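Local structure of 5-formaminoimidazole-4-carboxamide-1-(beta)-D-ribofuranosyl 5'-monophosphate synthetase (Methanocaldococcus jannaschii, 2R7L) at residues 113-118 with 286-291. The protein catalyses the ATP- and formate-dependent formylation of AICAR to FAICAR in purine biosynthesis, without the use of folates. Sequence-based numbering, arbitrary orientation.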
loop_
_atom_site.group_PDB
_atom_site.type_symbol
_atom_site.label_atom_id
_atom_site.label_comp_id
_atom_site.label_asym_id
_atom_site.label_seq_id
_atom_site.Cartn_x
_atom_site.Cartn_y
_atom_site.Cartn_z
ATOM N N PHE A 113 25.943 -8.717 12.928
ATOM C CA PHE A 113 25.852 -7.501 12.131
ATOM C C PHE A 113 26.535 -6.348 12.869
ATOM O O PHE A 113 26.274 -6.123 14.047
ATOM C CB PHE A 113 24.385 -7.153 11.846
ATOM C CG PHE A 113 24.212 -5.938 10.983
ATOM C CD1 PHE A 113 24.328 -6.027 9.604
ATOM C CD2 PHE A 113 23.944 -4.702 11.549
ATOM C CE1 PHE A 113 24.173 -4.908 8.803
ATOM C CE2 PHE A 113 23.790 -3.578 10.755
ATOM C CZ PHE A 113 23.897 -3.682 9.376
ATOM N N GLY A 114 27.410 -5.627 12.175
ATOM C CA GLY A 114 28.122 -4.504 12.773
ATOM C C GLY A 114 29.617 -4.717 12.972
ATOM O O GLY A 114 30.168 -5.760 12.605
ATOM N N ASN A 115 30.271 -3.714 13.555
ATOM C CA ASN A 115 31.705 -3.766 13.829
ATOM C C ASN A 115 31.940 -4.184 15.275
ATOM O O ASN A 115 31.774 -3.393 16.197
ATOM C CB ASN A 115 32.367 -2.416 13.521
ATOM C CG ASN A 115 33.827 -2.365 13.946
ATOM O OD1 ASN A 115 34.338 -3.308 14.537
ATOM N ND2 ASN A 115 34.500 -1.256 13.647
ATOM N N ARG A 116 32.318 -5.444 15.452
ATOM C CA ARG A 116 32.457 -6.070 16.763
ATOM C C ARG A 116 33.445 -5.352 17.686
ATOM O O ARG A 116 33.216 -5.257 18.891
ATOM C CB ARG A 116 32.918 -7.511 16.573
ATOM C CG ARG A 116 32.554 -8.450 17.683
ATOM C CD ARG A 116 33.153 -9.808 17.398
ATOM N NE ARG A 116 32.394 -10.882 18.024
ATOM C CZ ARG A 116 31.591 -11.708 17.366
ATOM N NH1 ARG A 116 31.444 -11.588 16.051
ATOM N NH2 ARG A 116 30.940 -12.659 18.021
ATOM N N ARG A 117 34.545 -4.869 17.117
ATOM C CA ARG A 117 35.597 -4.223 17.896
ATOM C C ARG A 117 35.111 -2.911 18.517
ATOM O O ARG A 117 35.504 -2.553 19.627
ATOM C CB ARG A 117 36.827 -3.951 17.020
ATOM C CG ARG A 117 37.485 -5.184 16.399
ATOM C CD ARG A 117 38.302 -5.994 17.410
ATOM N NE ARG A 117 37.553 -7.135 17.934
ATOM C CZ ARG A 117 38.028 -8.009 18.818
ATOM N NH1 ARG A 117 39.263 -7.882 19.293
ATOM N NH2 ARG A 117 37.263 -9.012 19.231
ATOM N N ILE A 118 34.244 -2.204 17.798
ATOM C CA ILE A 118 33.853 -0.856 18.186
ATOM C C ILE A 118 32.833 -0.825 19.321
ATOM O O ILE A 118 32.538 0.232 19.871
ATOM C CB ILE A 118 33.360 -0.036 16.974
ATOM C CG1 ILE A 118 33.628 1.450 17.199
ATOM C CG2 ILE A 118 31.889 -0.319 16.678
ATOM C CD1 ILE A 118 33.171 2.325 16.074
ATOM N N VAL A 286 39.018 2.775 14.577
ATOM C CA VAL A 286 38.583 1.386 14.762
ATOM C C VAL A 286 38.059 0.752 13.467
ATOM O O VAL A 286 36.850 0.593 13.306
ATOM C CB VAL A 286 37.465 1.266 15.831
ATOM C CG1 VAL A 286 37.602 -0.041 16.595
ATOM C CG2 VAL A 286 37.477 2.454 16.778
ATOM N N PRO A 287 38.970 0.364 12.553
ATOM C CA PRO A 287 38.563 -0.144 11.237
ATOM C C PRO A 287 37.654 -1.374 11.320
ATOM O O PRO A 287 37.880 -2.256 12.160
ATOM C CB PRO A 287 39.898 -0.500 10.571
ATOM C CG PRO A 287 40.916 0.337 11.293
ATOM C CD PRO A 287 40.435 0.371 12.709
ATOM N N PRO A 288 36.628 -1.443 10.448
ATOM C CA PRO A 288 36.281 -0.477 9.399
ATOM C C PRO A 288 35.459 0.728 9.859
ATOM O O PRO A 288 35.013 1.518 9.026
ATOM C CB PRO A 288 35.445 -1.313 8.434
ATOM C CG PRO A 288 34.781 -2.317 9.306
ATOM C CD PRO A 288 35.723 -2.605 10.443
ATOM N N GLY A 289 35.261 0.873 11.165
ATOM C CA GLY A 289 34.530 2.022 11.688
ATOM C C GLY A 289 33.125 1.656 12.121
ATOM O O GLY A 289 32.887 0.558 12.632
ATOM N N MET A 290 32.194 2.583 11.918
ATOM C CA MET A 290 30.791 2.347 12.246
ATOM C C MET A 290 30.162 1.474 11.171
ATOM O O MET A 290 30.391 1.682 9.981
ATOM C CB MET A 290 30.035 3.675 12.343
ATOM C CG MET A 290 30.698 4.695 13.262
ATOM S SD MET A 290 30.228 4.567 14.998
ATOM C CE MET A 290 29.652 2.878 15.130
ATOM N N ILE A 291 29.382 0.485 11.590
ATOM C CA ILE A 291 28.665 -0.355 10.636
ATOM C C ILE A 291 27.197 -0.427 11.030
ATOM O O ILE A 291 26.846 -0.991 12.065
ATOM C CB ILE A 291 29.271 -1.778 10.546
ATOM C CG1 ILE A 291 30.753 -1.718 10.147
ATOM C CG2 ILE A 291 28.483 -2.643 9.572
ATOM C CD1 ILE A 291 31.018 -1.124 8.779
#
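N115 is the polar bridge of a mostly buried loop-to-loop contact, its carboxamide set against the backbone carbonyls of G289 and V286. It holds the loop before helix 125-135 to the turn, shaped by a cis peptide before P288, that links helix 268-285 to strand 292-300 of the ATP-grasp part; S361 at the C-terminus also ties down loop 113-118, bonding O of G114 and pairing with R116. CB of N115 points toward 286-291, and CG stands anti to the backbone N (chi1 173°). ND2 of N115 gives a 2.6 Å hydrogen bond to O of G289, nearly straight at 162° and directed at a carbonyl lone pair. A weak, more bent bond joins the same ND2 to O of V286 at 3.0 Å. OD1 of N115 turns back on its own loop, accepting weak bonds from N of R117, as in an Asx turn, and N of I118. Asparagine suits the place because its two ends serve both loops, and an alanine here would probably leave the carbonyl of G289 without this donor and the turn at 116-118 less firmly held.

CD of P288 packs 3.7 Å from ND2 of N115, and CG1 of I291 3.8 Å from its CB. Alongside, CD1 of I118 meets CE of M290 at 3.7 Å, the two side chains crossing at about a right angle, while CG1 of I118 touches CG2 of V286 at 4.0 Å. CB of I291 lies 3.7 Å from CA of G114, a glycine because a CB would jam against O of F113. Neutral amide chemistry thus joins the loops, a donor meeting carbonyls beside apolar contacts.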